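Side-chain contacts in Thiol:disulfide interchange protein (PDB 6DXN), which belongs to the DsbA subfamily of the thioredoxin family and probably introduces disulfide bonds into proteins of the periplasm by thiol-disulfide exchange: residues I43-A48 with E178-L183; Q82-D87 with L117-E122; E91-E96 with V111-Q116; P153-S158 with I163-L168. One frame throughout, in Å; residues are numbered along the deposited sequence. Where two conformers were deposited one is given.

Contact 1: residues I43-A48 with E178-L183; sequences INVDTA and EDMANL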
loop_
_atom_site.group_PDB
_atom_site.type_symbol
_atom_site.label_atom_id
_atom_site.label_comp_id
_atom_site.label_asym_id
_atom_site.label_seq_id
_atom_site.Cartn_x
_atom_site.Cartn_y
_atom_site.Cartn_z
ATOM N N ILE A 43 1.425 0.799 14.033
ATOM C CA ILE A 43 2.694 0.059 14.042
ATOM C C ILE A 43 3.747 0.905 13.323
ATOM O O ILE A 43 4.919 0.908 13.699
ATOM C CB ILE A 43 2.551 -1.325 13.375
ATOM C CG1 ILE A 43 1.415 -2.144 13.991
ATOM C CG2 ILE A 43 3.882 -2.077 13.416
ATOM C CD1 ILE A 43 1.180 -3.474 13.316
ATOM N N ASN A 44 3.304 1.605 12.273
ATOM C CA ASN A 44 4.178 2.456 11.488
ATOM C C ASN A 44 5.237 1.592 10.791
ATOM O O ASN A 44 6.435 1.890 10.804
ATOM C CB ASN A 44 4.732 3.612 12.327
ATOM C CG ASN A 44 3.674 4.665 12.576
ATOM O OD1 ASN A 44 2.963 5.059 11.649
ATOM N ND2 ASN A 44 3.565 5.130 13.810
ATOM N N VAL A 45 4.758 0.502 10.186
ATOM C CA VAL A 45 5.593 -0.368 9.395
ATOM C C VAL A 45 6.022 0.409 8.144
ATOM O O VAL A 45 7.138 0.252 7.661
ATOM C CB VAL A 45 4.841 -1.650 8.986
ATOM C CG1 VAL A 45 5.603 -2.451 7.948
ATOM C CG2 VAL A 45 4.482 -2.510 10.182
ATOM N N ASP A 46 5.117 1.259 7.641
ATOM C CA ASP A 46 5.353 2.001 6.384
ATOM C C ASP A 46 6.478 3.034 6.538
ATOM O O ASP A 46 7.321 3.132 5.664
ATOM C CB ASP A 46 4.077 2.673 5.878
ATOM C CG ASP A 46 3.044 1.728 5.284
ATOM O OD1 ASP A 46 3.337 0.522 5.144
ATOM O OD2 ASP A 46 1.968 2.215 4.945
ATOM N N THR A 47 6.462 3.826 7.618
ATOM C CA THR A 47 7.539 4.837 7.825
ATOM C C THR A 47 8.881 4.124 8.058
ATOM O O THR A 47 9.929 4.531 7.521
ATOM C CB THR A 47 7.194 5.798 8.971
ATOM O OG1 THR A 47 6.012 6.509 8.607
ATOM C CG2 THR A 47 8.288 6.801 9.272
ATOM N N ALA A 48 8.842 3.050 8.850
ATOM C CA ALA A 48 10.051 2.275 9.173
ATOM C C ALA A 48 10.755 1.839 7.878
ATOM O O ALA A 48 11.964 2.072 7.685
ATOM C CB ALA A 48 9.678 1.095 10.040
ATOM N N GLU A 178 10.769 -2.466 12.810
ATOM C CA GLU A 178 12.196 -2.462 12.471
ATOM C C GLU A 178 12.567 -3.776 11.770
ATOM O O GLU A 178 13.316 -3.762 10.803
ATOM C CB GLU A 178 13.073 -2.273 13.710
ATOM C CG GLU A 178 14.556 -2.098 13.379
ATOM C CD GLU A 178 15.498 -2.069 14.574
ATOM O OE1 GLU A 178 15.259 -2.837 15.532
ATOM O OE2 GLU A 178 16.468 -1.267 14.550
ATOM N N ASP A 179 12.004 -4.888 12.255
ATOM C CA ASP A 179 12.289 -6.245 11.750
ATOM C C ASP A 179 11.736 -6.380 10.325
ATOM O O ASP A 179 12.323 -7.060 9.475
ATOM C CB ASP A 179 11.714 -7.312 12.696
ATOM C CG ASP A 179 12.404 -8.671 12.626
ATOM O OD1 ASP A 179 13.572 -8.704 12.214
ATOM O OD2 ASP A 179 11.772 -9.686 13.013
HETATM N N MSE A 180 10.596 -5.722 10.074
HETATM C CA MSE A 180 9.971 -5.759 8.765
HETATM C C MSE A 180 10.833 -5.021 7.773
HETATM O O MSE A 180 11.070 -5.513 6.664
HETATM C CB MSE A 180 8.564 -5.165 8.836
HETATM C CG MSE A 180 8.044 -4.831 7.445
HETATM SE SE MSE A 180 7.605 -6.458 6.442
HETATM C CE MSE A 180 5.760 -6.701 7.123
ATOM N N ALA A 181 11.315 -3.834 8.166
ATOM C CA ALA A 181 12.182 -3.025 7.295
ATOM C C ALA A 181 13.490 -3.780 7.025
ATOM O O ALA A 181 14.040 -3.709 5.930
ATOM C CB ALA A 181 12.447 -1.679 7.912
ATOM N N ASN A 182 13.984 -4.480 8.051
ATOM C CA ASN A 182 15.215 -5.274 7.924
ATOM C C ASN A 182 14.990 -6.396 6.900
ATOM O O ASN A 182 15.807 -6.573 5.993
ATOM C CB ASN A 182 15.689 -5.803 9.278
ATOM C CG ASN A 182 16.343 -4.742 10.138
ATOM O OD1 ASN A 182 16.797 -3.715 9.638
ATOM N ND2 ASN A 182 16.424 -4.995 11.431
ATOM N N LEU A 183 13.871 -7.125 7.042
ATOM C CA LEU A 183 13.513 -8.215 6.117
ATOM C C LEU A 183 13.355 -7.665 4.692
ATOM O O LEU A 183 13.855 -8.273 3.737
ATOM C CB LEU A 183 12.223 -8.903 6.577
ATOM C CG LEU A 183 11.641 -9.935 5.608
ATOM C CD1 LEU A 183 12.642 -11.036 5.297
ATOM C CD2 LEU A 183 10.363 -10.538 6.159
#

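Contact 2: residues Q82-D87 with L117-E122; sequences QYAGVD and LGITSE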
loop_
_atom_site.group_PDB
_atom_site.type_symbol
_atom_site.label_atom_id
_atom_site.label_comp_id
_atom_site.label_asym_id
_atom_site.label_seq_id
_atom_site.Cartn_x
_atom_site.Cartn_y
_atom_site.Cartn_z
ATOM N N GLN A 82 -2.082 10.589 -5.313
ATOM C CA GLN A 82 -0.648 10.544 -5.661
ATOM C C GLN A 82 -0.346 11.495 -6.827
ATOM O O GLN A 82 0.735 12.067 -6.895
ATOM C CB GLN A 82 -0.242 9.111 -6.002
ATOM C CG GLN A 82 -0.408 8.158 -4.833
ATOM C CD GLN A 82 -0.326 6.710 -5.238
ATOM O OE1 GLN A 82 -1.176 5.904 -4.871
ATOM N NE2 GLN A 82 0.685 6.370 -6.020
ATOM N N TYR A 83 -1.310 11.640 -7.741
ATOM C CA TYR A 83 -1.176 12.543 -8.888
ATOM C C TYR A 83 -1.172 13.991 -8.385
ATOM O O TYR A 83 -0.403 14.824 -8.873
ATOM C CB TYR A 83 -2.303 12.305 -9.896
ATOM C CG TYR A 83 -2.395 13.345 -10.984
ATOM C CD1 TYR A 83 -1.590 13.278 -12.112
ATOM C CD2 TYR A 83 -3.293 14.397 -10.892
ATOM C CE1 TYR A 83 -1.667 14.235 -13.112
ATOM C CE2 TYR A 83 -3.383 15.361 -11.885
ATOM C CZ TYR A 83 -2.568 15.279 -13.000
ATOM O OH TYR A 83 -2.656 16.226 -13.980
ATOM N N ALA A 84 -2.068 14.271 -7.428
ATOM C CA ALA A 84 -2.166 15.577 -6.788
ATOM C C ALA A 84 -1.047 15.709 -5.748
ATOM O O ALA A 84 -0.801 16.796 -5.215
ATOM C CB ALA A 84 -3.522 15.739 -6.151
ATOM N N GLY A 85 -0.407 14.576 -5.444
ATOM C CA GLY A 85 0.692 14.530 -4.498
ATOM C C GLY A 85 0.249 14.717 -3.054
ATOM O O GLY A 85 1.100 14.945 -2.195
ATOM N N VAL A 86 -1.067 14.609 -2.789
ATOM C CA VAL A 86 -1.625 14.757 -1.428
ATOM C C VAL A 86 -1.853 13.370 -0.813
ATOM O O VAL A 86 -2.591 13.239 0.175
ATOM C CB VAL A 86 -2.936 15.572 -1.423
ATOM C CG1 VAL A 86 -2.745 16.948 -2.048
ATOM C CG2 VAL A 86 -4.080 14.829 -2.104
ATOM N N ASP A 87 -1.209 12.350 -1.389
ATOM C CA ASP A 87 -1.331 10.968 -0.934
ATOM C C ASP A 87 -0.785 10.817 0.491
ATOM O O ASP A 87 -1.172 9.890 1.202
ATOM C CB ASP A 87 -0.628 10.002 -1.891
ATOM C CG ASP A 87 0.826 10.342 -2.178
ATOM O OD1 ASP A 87 1.098 11.492 -2.575
ATOM O OD2 ASP A 87 1.673 9.464 -1.979
ATOM N N LEU A 117 -8.975 19.470 1.865
ATOM C CA LEU A 117 -7.545 19.672 1.583
ATOM C C LEU A 117 -7.334 20.796 0.555
ATOM O O LEU A 117 -6.190 21.189 0.297
ATOM C CB LEU A 117 -6.934 18.356 1.085
ATOM C CG LEU A 117 -6.978 17.187 2.072
ATOM C CD1 LEU A 117 -6.265 15.971 1.502
ATOM C CD2 LEU A 117 -6.364 17.572 3.411
ATOM N N GLY A 118 -8.424 21.298 -0.036
ATOM C CA GLY A 118 -8.347 22.390 -1.013
ATOM C C GLY A 118 -8.476 21.906 -2.450
ATOM O O GLY A 118 -8.040 22.585 -3.381
ATOM N N ILE A 119 -9.065 20.721 -2.625
ATOM C CA ILE A 119 -9.303 20.169 -3.950
ATOM C C ILE A 119 -10.821 20.173 -4.175
ATOM O O ILE A 119 -11.556 19.362 -3.594
ATOM C CB ILE A 119 -8.667 18.770 -4.091
ATOM C CG1 ILE A 119 -7.153 18.835 -3.867
ATOM C CG2 ILE A 119 -9.016 18.138 -5.431
ATOM C CD1 ILE A 119 -6.447 17.499 -3.928
ATOM N N THR A 120 -11.278 21.109 -5.014
ATOM C CA THR A 120 -12.698 21.249 -5.312
ATOM C C THR A 120 -13.206 19.993 -6.029
ATOM O O THR A 120 -12.423 19.243 -6.629
ATOM C CB THR A 120 -12.971 22.470 -6.197
ATOM O OG1 THR A 120 -12.382 22.209 -7.470
ATOM C CG2 THR A 120 -12.431 23.761 -5.624
ATOM N N SER A 121 -14.526 19.793 -5.976
ATOM C CA SER A 121 -15.167 18.668 -6.644
ATOM C C SER A 121 -14.914 18.732 -8.157
ATOM O O SER A 121 -14.831 17.697 -8.805
ATOM C CB SER A 121 -16.636 18.617 -6.327
ATOM O OG SER A 121 -16.838 18.419 -4.935
ATOM N N GLU A 122 -14.794 19.947 -8.710
ATOM C CA GLU A 122 -14.520 20.144 -10.144
ATOM C C GLU A 122 -13.093 19.687 -10.482
ATOM O O GLU A 122 -12.867 19.074 -11.520
ATOM C CB GLU A 122 -14.688 21.606 -10.568
ATOM C CG GLU A 122 -16.128 22.091 -10.590
ATOM C CD GLU A 122 -16.776 22.291 -9.230
ATOM O OE1 GLU A 122 -16.078 22.136 -8.206
ATOM O OE2 GLU A 122 -17.971 22.623 -9.203
#

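Contact 3: residues E91-E96 with V111-Q116; sequences EKLLFE and VKVFNQ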
loop_
_atom_site.group_PDB
_atom_site.type_symbol
_atom_site.label_atom_id
_atom_site.label_comp_id
_atom_site.label_asym_id
_atom_site.label_seq_id
_atom_site.Cartn_x
_atom_site.Cartn_y
_atom_site.Cartn_z
ATOM N N GLU A 91 -4.160 9.805 3.131
ATOM C CA GLU A 91 -4.137 8.408 3.541
ATOM C C GLU A 91 -4.838 8.224 4.904
ATOM O O GLU A 91 -5.775 7.436 5.021
ATOM C CB GLU A 91 -2.706 7.845 3.564
ATOM C CG GLU A 91 -2.695 6.334 3.720
ATOM C CD GLU A 91 -1.347 5.636 3.848
ATOM O OE1 GLU A 91 -0.306 6.298 3.686
ATOM O OE2 GLU A 91 -1.353 4.427 4.141
ATOM N N LYS A 92 -4.384 8.948 5.934
ATOM C CA LYS A 92 -4.939 8.771 7.302
ATOM C C LYS A 92 -6.422 9.155 7.369
ATOM O O LYS A 92 -7.170 8.577 8.165
ATOM C CB LYS A 92 -4.136 9.581 8.328
ATOM C CG LYS A 92 -2.701 9.114 8.540
ATOM C CD LYS A 92 -1.921 9.947 9.550
ATOM C CE LYS A 92 -0.444 9.599 9.620
ATOM N NZ LYS A 92 -0.213 8.176 9.969
ATOM N N LEU A 93 -6.835 10.113 6.535
ATOM C CA LEU A 93 -8.211 10.624 6.509
ATOM C C LEU A 93 -9.176 9.596 5.899
ATOM O O LEU A 93 -10.366 9.574 6.275
ATOM C CB LEU A 93 -8.233 11.943 5.735
ATOM C CG LEU A 93 -7.306 13.031 6.279
ATOM C CD1 LEU A 93 -7.271 14.226 5.341
ATOM C CD2 LEU A 93 -7.717 13.459 7.681
ATOM N N LEU A 94 -8.678 8.754 4.982
ATOM C CA LEU A 94 -9.522 7.716 4.361
ATOM C C LEU A 94 -9.682 6.542 5.333
ATOM O O LEU A 94 -10.765 5.974 5.426
ATOM C CB LEU A 94 -8.933 7.276 3.015
ATOM C CG LEU A 94 -9.064 8.289 1.877
ATOM C CD1 LEU A 94 -8.191 7.906 0.696
ATOM C CD2 LEU A 94 -10.515 8.435 1.441
ATOM N N PHE A 95 -8.593 6.179 6.032
ATOM C CA PHE A 95 -8.644 5.130 7.024
ATOM C C PHE A 95 -9.602 5.544 8.150
ATOM O O PHE A 95 -10.399 4.737 8.611
ATOM C CB PHE A 95 -7.271 4.829 7.629
ATOM C CG PHE A 95 -6.364 3.949 6.804
ATOM C CD1 PHE A 95 -6.641 2.599 6.652
ATOM C CD2 PHE A 95 -5.197 4.448 6.247
ATOM C CE1 PHE A 95 -5.796 1.774 5.924
ATOM C CE2 PHE A 95 -4.349 3.621 5.528
ATOM C CZ PHE A 95 -4.657 2.291 5.355
ATOM N N GLU A 96 -9.489 6.798 8.599
ATOM C CA GLU A 96 -10.376 7.309 9.653
ATOM C C GLU A 96 -11.822 7.310 9.126
ATOM O O GLU A 96 -12.721 6.774 9.772
ATOM C CB GLU A 96 -9.938 8.699 10.119
ATOM C CG GLU A 96 -8.606 8.710 10.862
ATOM C CD GLU A 96 -8.130 10.077 11.317
ATOM O OE1 GLU A 96 -8.933 11.046 11.250
ATOM O OE2 GLU A 96 -6.954 10.177 11.751
ATOM N N VAL A 111 -14.884 12.328 -1.981
ATOM C CA VAL A 111 -14.585 13.622 -2.578
ATOM C C VAL A 111 -14.553 14.693 -1.481
ATOM O O VAL A 111 -13.735 15.609 -1.546
ATOM C CB VAL A 111 -15.588 13.985 -3.693
ATOM C CG1 VAL A 111 -15.496 15.451 -4.088
ATOM C CG2 VAL A 111 -15.427 13.096 -4.912
ATOM N N LYS A 112 -15.427 14.550 -0.473
ATOM C CA LYS A 112 -15.489 15.523 0.627
ATOM C C LYS A 112 -14.144 15.578 1.363
ATOM O O LYS A 112 -13.766 16.628 1.834
ATOM C CB LYS A 112 -16.653 15.245 1.585
ATOM C CG LYS A 112 -18.037 15.478 0.986
ATOM C CD LYS A 112 -19.152 15.590 2.008
ATOM C CE LYS A 112 -19.231 14.411 2.956
ATOM N NZ LYS A 112 -20.370 14.545 3.893
ATOM N N VAL A 113 -13.418 14.458 1.439
ATOM C CA VAL A 113 -12.101 14.454 2.113
ATOM C C VAL A 113 -11.155 15.406 1.361
ATOM O O VAL A 113 -10.449 16.227 1.972
ATOM C CB VAL A 113 -11.510 13.031 2.211
ATOM C CG1 VAL A 113 -10.118 13.040 2.830
ATOM C CG2 VAL A 113 -12.418 12.082 2.981
ATOM N N PHE A 114 -11.164 15.301 0.028
ATOM C CA PHE A 114 -10.301 16.093 -0.862
ATOM C C PHE A 114 -10.652 17.587 -0.786
ATOM O O PHE A 114 -9.768 18.446 -0.904
ATOM C CB PHE A 114 -10.397 15.540 -2.286
ATOM C CG PHE A 114 -9.724 14.203 -2.488
ATOM C CD1 PHE A 114 -10.197 13.061 -1.859
ATOM C CD2 PHE A 114 -8.628 14.085 -3.332
ATOM C CE1 PHE A 114 -9.580 11.836 -2.054
ATOM C CE2 PHE A 114 -8.013 12.859 -3.524
ATOM C CZ PHE A 114 -8.489 11.737 -2.884
ATOM N N ASN A 115 -11.939 17.884 -0.584
ATOM C CA ASN A 115 -12.434 19.263 -0.475
ATOM C C ASN A 115 -11.795 19.962 0.730
ATOM O O ASN A 115 -11.447 21.140 0.652
ATOM C CB ASN A 115 -13.956 19.318 -0.304
ATOM C CG ASN A 115 -14.753 18.871 -1.512
ATOM O OD1 ASN A 115 -15.890 18.437 -1.366
ATOM N ND2 ASN A 115 -14.187 18.999 -2.705
ATOM N N GLN A 116 -11.653 19.213 1.830
ATOM C CA GLN A 116 -11.082 19.705 3.091
ATOM C C GLN A 116 -9.586 20.008 2.931
ATOM O O GLN A 116 -9.008 20.708 3.766
ATOM C CB GLN A 116 -11.298 18.653 4.180
ATOM C CG GLN A 116 -12.755 18.247 4.336
ATOM C CD GLN A 116 -12.910 16.942 5.076
ATOM O OE1 GLN A 116 -12.018 16.504 5.801
ATOM N NE2 GLN A 116 -14.050 16.298 4.885
#

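Contact 4: residues P153-S158 with I163-L168; sequences PSFYVS and INNASL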
loop_
_atom_site.group_PDB
_atom_site.type_symbol
_atom_site.label_atom_id
_atom_site.label_comp_id
_atom_site.label_asym_id
_atom_site.label_seq_id
_atom_site.Cartn_x
_atom_site.Cartn_y
_atom_site.Cartn_z
ATOM N N PRO A 153 -2.434 -6.251 4.896
ATOM C CA PRO A 153 -1.491 -5.681 3.944
ATOM C C PRO A 153 -0.524 -6.776 3.466
ATOM O O PRO A 153 -0.134 -7.644 4.248
ATOM C CB PRO A 153 -0.785 -4.567 4.719
ATOM C CG PRO A 153 -0.800 -5.079 6.142
ATOM C CD PRO A 153 -2.110 -5.821 6.259
ATOM N N SER A 154 -0.170 -6.731 2.179
ATOM C CA SER A 154 0.681 -7.753 1.594
ATOM C C SER A 154 1.877 -7.092 0.901
ATOM O O SER A 154 1.706 -6.299 -0.000
ATOM C CB SER A 154 -0.131 -8.614 0.664
ATOM O OG SER A 154 0.537 -9.823 0.348
ATOM N N PHE A 155 3.091 -7.435 1.352
ATOM C CA PHE A 155 4.323 -6.864 0.775
ATOM C C PHE A 155 4.972 -7.861 -0.195
ATOM O O PHE A 155 5.077 -9.054 0.112
ATOM C CB PHE A 155 5.313 -6.488 1.878
ATOM C CG PHE A 155 4.840 -5.417 2.827
ATOM C CD1 PHE A 155 3.873 -5.696 3.783
ATOM C CD2 PHE A 155 5.380 -4.144 2.789
ATOM C CE1 PHE A 155 3.436 -4.712 4.658
ATOM C CE2 PHE A 155 4.951 -3.166 3.676
ATOM C CZ PHE A 155 3.984 -3.453 4.609
ATOM N N TYR A 156 5.385 -7.344 -1.364
ATOM C CA TYR A 156 6.082 -8.097 -2.418
ATOM C C TYR A 156 7.364 -7.351 -2.810
ATOM O O TYR A 156 7.325 -6.161 -3.105
ATOM C CB TYR A 156 5.194 -8.293 -3.650
ATOM C CG TYR A 156 4.016 -9.206 -3.438
ATOM C CD1 TYR A 156 2.883 -8.757 -2.786
ATOM C CD2 TYR A 156 4.027 -10.515 -3.899
ATOM C CE1 TYR A 156 1.793 -9.583 -2.584
ATOM C CE2 TYR A 156 2.941 -11.355 -3.706
ATOM C CZ TYR A 156 1.820 -10.887 -3.046
ATOM O OH TYR A 156 0.741 -11.692 -2.838
ATOM N N VAL A 157 8.489 -8.078 -2.814
ATOM C CA VAL A 157 9.790 -7.538 -3.176
ATOM C C VAL A 157 10.210 -8.166 -4.520
ATOM O O VAL A 157 10.112 -9.393 -4.700
ATOM C CB VAL A 157 10.834 -7.803 -2.067
ATOM C CG1 VAL A 157 12.170 -7.137 -2.372
ATOM C CG2 VAL A 157 10.334 -7.365 -0.699
ATOM N N SER A 158 10.631 -7.310 -5.464
ATOM C CA SER A 158 11.131 -7.720 -6.813
ATOM C C SER A 158 10.120 -8.622 -7.536
ATOM O O SER A 158 10.486 -9.380 -8.449
ATOM C CB SER A 158 12.477 -8.389 -6.703
ATOM O OG SER A 158 13.466 -7.479 -6.239
ATOM N N ILE A 163 6.375 -11.461 1.688
ATOM C CA ILE A 163 6.724 -11.454 3.108
ATOM C C ILE A 163 5.639 -12.132 3.953
ATOM O O ILE A 163 4.470 -11.972 3.695
ATOM C CB ILE A 163 6.968 -10.003 3.567
ATOM C CG1 ILE A 163 8.304 -9.478 3.029
ATOM C CG2 ILE A 163 6.867 -9.888 5.086
ATOM C CD1 ILE A 163 8.590 -8.028 3.338
ATOM N N ASN A 164 6.077 -12.897 4.963
ATOM C CA ASN A 164 5.181 -13.539 5.923
ATOM C C ASN A 164 5.130 -12.636 7.162
ATOM O O ASN A 164 5.975 -12.755 8.074
ATOM C CB ASN A 164 5.603 -14.966 6.273
ATOM C CG ASN A 164 4.677 -15.620 7.279
ATOM O OD1 ASN A 164 3.747 -14.989 7.783
ATOM N ND2 ASN A 164 4.930 -16.880 7.596
ATOM N N ASN A 165 4.122 -11.756 7.179
ATOM C CA ASN A 165 3.919 -10.733 8.227
ATOM C C ASN A 165 4.003 -11.302 9.645
ATOM O O ASN A 165 4.584 -10.666 10.526
ATOM C CB ASN A 165 2.569 -10.014 8.082
ATOM C CG ASN A 165 2.458 -9.167 6.830
ATOM O OD1 ASN A 165 3.413 -9.059 6.059
ATOM N ND2 ASN A 165 1.298 -8.559 6.615
ATOM N N ALA A 166 3.416 -12.482 9.862
ATOM C CA ALA A 166 3.335 -13.063 11.213
ATOM C C ALA A 166 4.677 -13.644 11.688
ATOM O O ALA A 166 4.849 -13.895 12.879
ATOM C CB ALA A 166 2.259 -14.124 11.232
ATOM N N SER A 167 5.635 -13.804 10.772
ATOM C CA SER A 167 6.915 -14.463 11.106
ATOM C C SER A 167 7.873 -13.579 11.920
ATOM O O SER A 167 8.776 -14.116 12.593
ATOM C CB SER A 167 7.603 -14.936 9.843
ATOM O OG SER A 167 8.197 -13.851 9.119
ATOM N N LEU A 168 7.684 -12.257 11.872
ATOM C CA LEU A 168 8.621 -11.275 12.476
ATOM C C LEU A 168 8.505 -11.175 14.011
ATOM O O LEU A 168 7.602 -11.722 14.626
ATOM C CB LEU A 168 8.369 -9.916 11.815
ATOM C CG LEU A 168 8.682 -9.841 10.319
ATOM C CD1 LEU A 168 8.030 -8.624 9.679
ATOM C CD2 LEU A 168 10.183 -9.841 10.069
HETATM O O HOH W 1 3.178 -9.303 3.029
#

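Contact 1: residues I43-A48 with E178-L183
Val45 and Met180 meet where helix 45-52, which follows the CxxC-bearing helix 34-41 of the thioredoxin fold, packs against the C-terminal helix 173-188. The tight part is a single carbon pair: Val45 CG1 presses on CG of Met180, a selenomethionine, at 3.4 Å, closer than usual van der Waals contact, and it also lies 4.1 Å from Met180 CB. Each side chain presents this carbon by setting it anti to its own backbone nitrogen (chi1 169° for Val45 and 164° for Met180). Beyond CG the Met180 chain bends twice, at chi2 and chi3, and reaches Phe39 and Asn165. One helical turn further along helix 45-52, Ala48 faces Ala181 more loosely, although small side chains bring the two CA atoms to 6.0 Å. This end lies nearer the solvent: Ala48 is partly exposed, and Glu178 on the neighbouring turn is exposed. Arg52 closes over it, touching Ala181 and Glu178 and donating to Asn182 OD1. No hydrogen bond links the two segments, and the contact is van der Waals packing. At the alanine pair the methyl groups stand 4.5 Å apart, CB to CB, while Ala181 CB comes to 3.8 Å from the backbone oxygen Ala48 O.

Contact 2: residues Q82-D87 with L117-E122
Ile119 pushes its CD1 methyl against two residues in the turn that follows helix 71-83, meeting Ala84 CB at 4.1 Å and Val86 CG2 at 4.0 Å. With Val86 the approach is tip to tip: both valine methyls face the isoleucine end, CG1 only slightly further off at 4.2 Å. The extended isoleucine chain (chi2 178°) carries CD1 to its partners although the CA atoms of Ala84 and Ile119 are 8.9 Å apart. Leu117 joins from beside it, its CD1 lying 4.4 Å from Val86 CG2, so that one valine methyl touches both partners. This patch lies in the helical domain that DsbA proteins carry inserted in their thioredoxin fold, and it joins the turn leading out of helix 71-83 to the link between helices 107-115 and 121-129. Each turn has a glycine with positive phi: Gly85 follows one helix, and Gly118 closes a Schellman motif after the other, between Leu117 and Ile119. Asn115 ND2 holds the carbonyl oxygen of Ile119, while Met127 packs on both Ala84 and Ile119. Just beyond, Thr120 is the N-cap of helix 121-129, its OG1 accepting from the backbone N of Lys123.

Contact 3: residues E91-E96 with V111-Q116
Val113 of helix 107-115 fits its two methyls against neighbouring leucines of helix 87-99. CG1 touches Leu93 CB at 3.6 Å and also Leu93 CD1 at 4.0 Å, so it meets both the root and one terminal methyl of the leucine; the two side chains cross obliquely. This methyl lies anti to the backbone N of Val113 (chi1 177°), leaving CG2 to face Leu94. That second meeting is looser, at 4.4 Å between Leu94 CD2 and Val113 CG2, and Leu94 makes it with the far end of its chain, its CB being directed across the interface rather than at it. The backbones come closest at the same place, with the CA atoms of Leu93 and Val113 7.0 Å apart, and no hydrogen bond crosses the contact. In the next shell, Ile104 of the connecting loop packs on both Leu94 and Val113, while Leu74 of helix 71-83 and Phe31 bear on Leu94. Phe114, beside Val113, lies against Ala77 and Val80 and meets the Tyr124 ring edge-to-face. On the other flank of helix 87-99, Phe95 packs on Cys36 and on the rings of Phe31 and Tyr37, turning this flank to the CxxC region. Two consecutive helices, packed through aliphatic side chains and backed by their neighbours, form part of the helical domain inserted into the thioredoxin fold of DsbA proteins.

Contact 4: residues P153-S158 with I163-L168
Strand 154-157 runs antiparallel to strand 161-163, and Phe155 and Ile163 face each other with one direct backbone bond, Ile163 N donating to Phe155 O at 3.2 Å along a fairly straight path (162° at the hydrogen). This is the hairpin that follows the cis-proline of the thioredoxin fold, here Pro153. On the other side of the pair Phe155 N and Ile163 O stand 5.3 Å apart, with a water between them that also lies 3.0 Å from Asn165 OD1 and in plane at the edge of the Phe155 ring. Where the backbone bonding stops, the Asn165 side chain takes over. Its CG lies anti to its carbonyl carbon (chi1 -66°), which turns the amide toward Pro153, and ND2 donates to Pro153 O at 2.9 Å, with a bent N-H path of 142°. The Asn165 and Phe155 side chains cross at about a right angle, bringing Asn165 OD1 to 4.1 Å from Phe155 CD1. On the apolar side, Ile163 extends CD1 to Phe155 CB at 3.9 Å and, more loosely, to Val157 CG2. The Phe155 ring continues onto Val45 and Ile49. Pro153 touches Pro35 and Cys36 of the probable redox-active CxxC, whose disulfide is absent here, so the Asn165 amide bonds to the carbonyl of the cis-proline that lies beside that motif. Around Asn165 the chain turns: Asn164 O accepts from the backbone N of Ser167 and, in the carbonyl plane at 2.7 Å, from Ser167 OG.

Overall arrangement
The four contacts form two pairs. Contacts 1 and 4, with centres about 11 Å apart, belong to the thioredoxin domain, where Met180 SE meets Ile163 CD1 at 3.6 Å and so ties helix 173-188 to the hairpin. Contacts 2 and 3, about 10 Å apart, lie in the helical domain and share the 111-122 region. Centres in different pairs are 25 to 30 Å apart. Along the chain, residues 43-48 come first, then the segments of contacts 2 and 3, then 153-168 and finally 178-183; the two clusters thus follow from the insertion of the helical domain into the thioredoxin fold. Lys61 bridges them through salt bridges to Asp46 and Glu91. Contact 4 brings Pro153 beside the CxxC.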